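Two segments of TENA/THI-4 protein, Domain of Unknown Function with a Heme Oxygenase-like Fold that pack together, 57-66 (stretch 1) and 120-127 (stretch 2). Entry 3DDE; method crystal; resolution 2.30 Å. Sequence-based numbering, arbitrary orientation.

Stretch 1 (57-66) KNQALVGIMG
Stretch 2, residues 120-127: YLYWISAT

Two nearly parallel helices, 57-65 and 120-126, pack closely without a single hydrogen bond between them, illustrating how close helix packing can rest on shape and apolar contact. The axes run in the same N-to-C sense at -19°, 8.2 Å apart at their closest, and the contact buries 463 Å² in all. In register, Asn 58 CA lies 5.3 Å from Tyr 122 CA. Val 62 CA lies 4.9 Å from Ser 125 CA, and Met 65 CA 5.7 Å from Ala 126 CA.

Ser 125 (chi1 m) and Asn 58 (chi1 p) are buried and point toward the partner helix, each with a polar atom satisfied: Ser 125 OG donates to Leu 121 O at 2.6 Å, Asn 58 OD1 bonds elsewhere in the structure. Asn 58 O lies 3.2 Å from Ser 125 CB, while Val 62 CA makes a CA-H...O contact with Ser 125 O at 3.5 Å.

Tyr 122 (chi1 -83°, chi2 -82°) starts sideways, but its end comes nearer. Asn 58 lays CB over one ring face, 4.0 Å from the Tyr 122 ring centroid, a CH-pi contact. Leu 61 (t, p) and small Ala 126 supply apolar surface: Leu 61 CD2 meets the ring edge, 3.8 Å from Tyr 122 CD1 and 3.9 Å from Ala 126 CB. Selenomethionine Met 65 (m, m, m) places CE 3.6 Å from Ala 126 O. Gly 66 and Thr 127 then leave helical phi/psi.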

# COMPACT_ATOMS: atom_id res chain seq x y z
N LYS A 57 -5.67 -12.89 0.87
CA LYS A 57 -5.16 -11.57 0.54
C LYS A 57 -3.95 -11.17 1.37
O LYS A 57 -2.94 -10.77 0.81
CB LYS A 57 -6.25 -10.53 0.69
CG LYS A 57 -7.38 -10.72 -0.27
CD LYS A 57 -8.39 -9.61 -0.11
CE LYS A 57 -9.48 -9.76 -1.12
NZ LYS A 57 -10.26 -8.51 -1.24
N ASN A 58 -4.03 -11.30 2.70
CA ASN A 58 -2.89 -10.94 3.51
C ASN A 58 -1.70 -11.93 3.36
O ASN A 58 -0.54 -11.53 3.52
CB ASN A 58 -3.27 -10.57 4.97
CG ASN A 58 -3.93 -11.70 5.76
OD1 ASN A 58 -3.48 -12.86 5.79
ND2 ASN A 58 -4.98 -11.33 6.47
N GLN A 59 -1.98 -13.19 3.00
CA GLN A 59 -0.93 -14.16 2.70
C GLN A 59 -0.19 -13.74 1.41
O GLN A 59 1.04 -13.75 1.36
CB GLN A 59 -1.51 -15.57 2.55
CG GLN A 59 -0.51 -16.65 2.17
CD GLN A 59 0.66 -16.75 3.14
OE1 GLN A 59 0.63 -17.54 4.08
NE2 GLN A 59 1.68 -15.90 2.94
N ALA A 60 -0.94 -13.37 0.38
CA ALA A 60 -0.34 -12.92 -0.87
C ALA A 60 0.49 -11.64 -0.64
O ALA A 60 1.51 -11.43 -1.28
CB ALA A 60 -1.41 -12.70 -1.98
N LEU A 61 0.06 -10.82 0.31
CA LEU A 61 0.74 -9.55 0.61
C LEU A 61 2.18 -9.73 1.11
O LEU A 61 3.06 -8.92 0.79
CB LEU A 61 -0.11 -8.74 1.59
CG LEU A 61 0.20 -7.26 1.81
CD1 LEU A 61 0.25 -6.48 0.48
CD2 LEU A 61 -0.85 -6.69 2.76
N VAL A 62 2.44 -10.79 1.88
CA VAL A 62 3.80 -11.09 2.34
C VAL A 62 4.75 -11.19 1.12
O VAL A 62 5.88 -10.69 1.15
CB VAL A 62 3.87 -12.44 3.11
CG1 VAL A 62 5.33 -12.76 3.56
CG2 VAL A 62 2.88 -12.47 4.31
N GLY A 63 4.28 -11.86 0.06
CA GLY A 63 5.07 -12.04 -1.16
C GLY A 63 5.30 -10.78 -1.97
O GLY A 63 6.29 -10.65 -2.67
N ILE A 64 4.37 -9.84 -1.88
CA ILE A 64 4.49 -8.57 -2.57
C ILE A 64 5.38 -7.59 -1.80
O ILE A 64 6.17 -6.89 -2.42
CB ILE A 64 3.10 -7.94 -2.81
CG1 ILE A 64 2.28 -8.86 -3.72
CG2 ILE A 64 3.23 -6.55 -3.43
CD1 ILE A 64 0.81 -8.75 -3.48
N MSE A 65 5.24 -7.54 -0.47
CA MSE A 65 5.97 -6.58 0.38
C MSE A 65 7.32 -7.06 0.90
O MSE A 65 8.19 -6.24 1.19
CB MSE A 65 5.13 -6.20 1.59
CG MSE A 65 3.84 -5.56 1.25
SE MSE A 65 4.01 -3.96 0.26
CE MSE A 65 4.69 -2.81 1.69
N GLY A 66 7.47 -8.38 1.06
CA GLY A 66 8.70 -8.97 1.56
C GLY A 66 9.84 -8.68 0.60
O GLY A 66 9.65 -8.76 -0.62
N TYR A 120 -4.55 -6.49 12.30
CA TYR A 120 -3.29 -7.05 12.80
C TYR A 120 -2.60 -7.93 11.77
O TYR A 120 -1.42 -7.76 11.50
CB TYR A 120 -3.49 -7.81 14.11
CG TYR A 120 -2.20 -8.43 14.62
CD1 TYR A 120 -1.19 -7.62 15.12
CD2 TYR A 120 -1.97 -9.80 14.55
CE1 TYR A 120 0.01 -8.15 15.56
CE2 TYR A 120 -0.77 -10.34 14.98
CZ TYR A 120 0.21 -9.50 15.49
OH TYR A 120 1.40 -10.01 15.93
N LEU A 121 -3.36 -8.83 11.19
CA LEU A 121 -2.86 -9.76 10.17
C LEU A 121 -2.35 -9.06 8.90
O LEU A 121 -1.31 -9.47 8.37
CB LEU A 121 -3.94 -10.81 9.82
CG LEU A 121 -4.35 -11.81 10.91
CD1 LEU A 121 -5.42 -12.75 10.40
CD2 LEU A 121 -3.17 -12.60 11.42
N TYR A 122 -3.04 -8.03 8.41
CA TYR A 122 -2.52 -7.25 7.25
C TYR A 122 -1.24 -6.53 7.64
O TYR A 122 -0.27 -6.50 6.89
CB TYR A 122 -3.52 -6.23 6.69
CG TYR A 122 -4.54 -6.77 5.73
CD1 TYR A 122 -4.22 -6.96 4.39
CD2 TYR A 122 -5.83 -7.07 6.14
CE1 TYR A 122 -5.14 -7.45 3.49
CE2 TYR A 122 -6.76 -7.53 5.25
CZ TYR A 122 -6.43 -7.73 3.92
OH TYR A 122 -7.35 -8.20 3.03
N TRP A 123 -1.22 -5.95 8.83
CA TRP A 123 -0.04 -5.23 9.32
C TRP A 123 1.20 -6.12 9.39
O TRP A 123 2.27 -5.73 8.90
CB TRP A 123 -0.34 -4.64 10.70
CG TRP A 123 0.77 -3.91 11.36
CD1 TRP A 123 1.44 -4.29 12.47
CD2 TRP A 123 1.35 -2.66 10.95
NE1 TRP A 123 2.38 -3.34 12.81
CE2 TRP A 123 2.33 -2.33 11.89
CE3 TRP A 123 1.09 -1.77 9.90
CZ2 TRP A 123 3.10 -1.18 11.78
CZ3 TRP A 123 1.84 -0.61 9.81
CH2 TRP A 123 2.83 -0.33 10.74
N ILE A 124 1.07 -7.30 9.98
CA ILE A 124 2.23 -8.17 10.14
C ILE A 124 2.60 -8.85 8.81
O ILE A 124 3.69 -9.42 8.66
CB ILE A 124 2.10 -9.14 11.37
CG1 ILE A 124 0.95 -10.15 11.23
CG2 ILE A 124 2.01 -8.35 12.68
CD1 ILE A 124 1.28 -11.34 10.30
N SER A 125 1.72 -8.76 7.84
CA SER A 125 1.95 -9.28 6.50
C SER A 125 2.60 -8.24 5.59
O SER A 125 3.38 -8.59 4.71
CB SER A 125 0.64 -9.77 5.90
OG SER A 125 0.09 -10.82 6.68
N ALA A 126 2.30 -6.97 5.82
CA ALA A 126 2.83 -5.87 5.03
C ALA A 126 4.11 -5.27 5.59
O ALA A 126 4.82 -4.56 4.89
CB ALA A 126 1.79 -4.79 4.93
N THR A 127 4.43 -5.52 6.85
CA THR A 127 5.58 -4.89 7.48
C THR A 127 6.38 -5.88 8.31
O THR A 127 5.96 -7.02 8.50
CB THR A 127 5.11 -3.77 8.42
OG1 THR A 127 4.50 -4.35 9.56
CG2 THR A 127 4.12 -2.83 7.72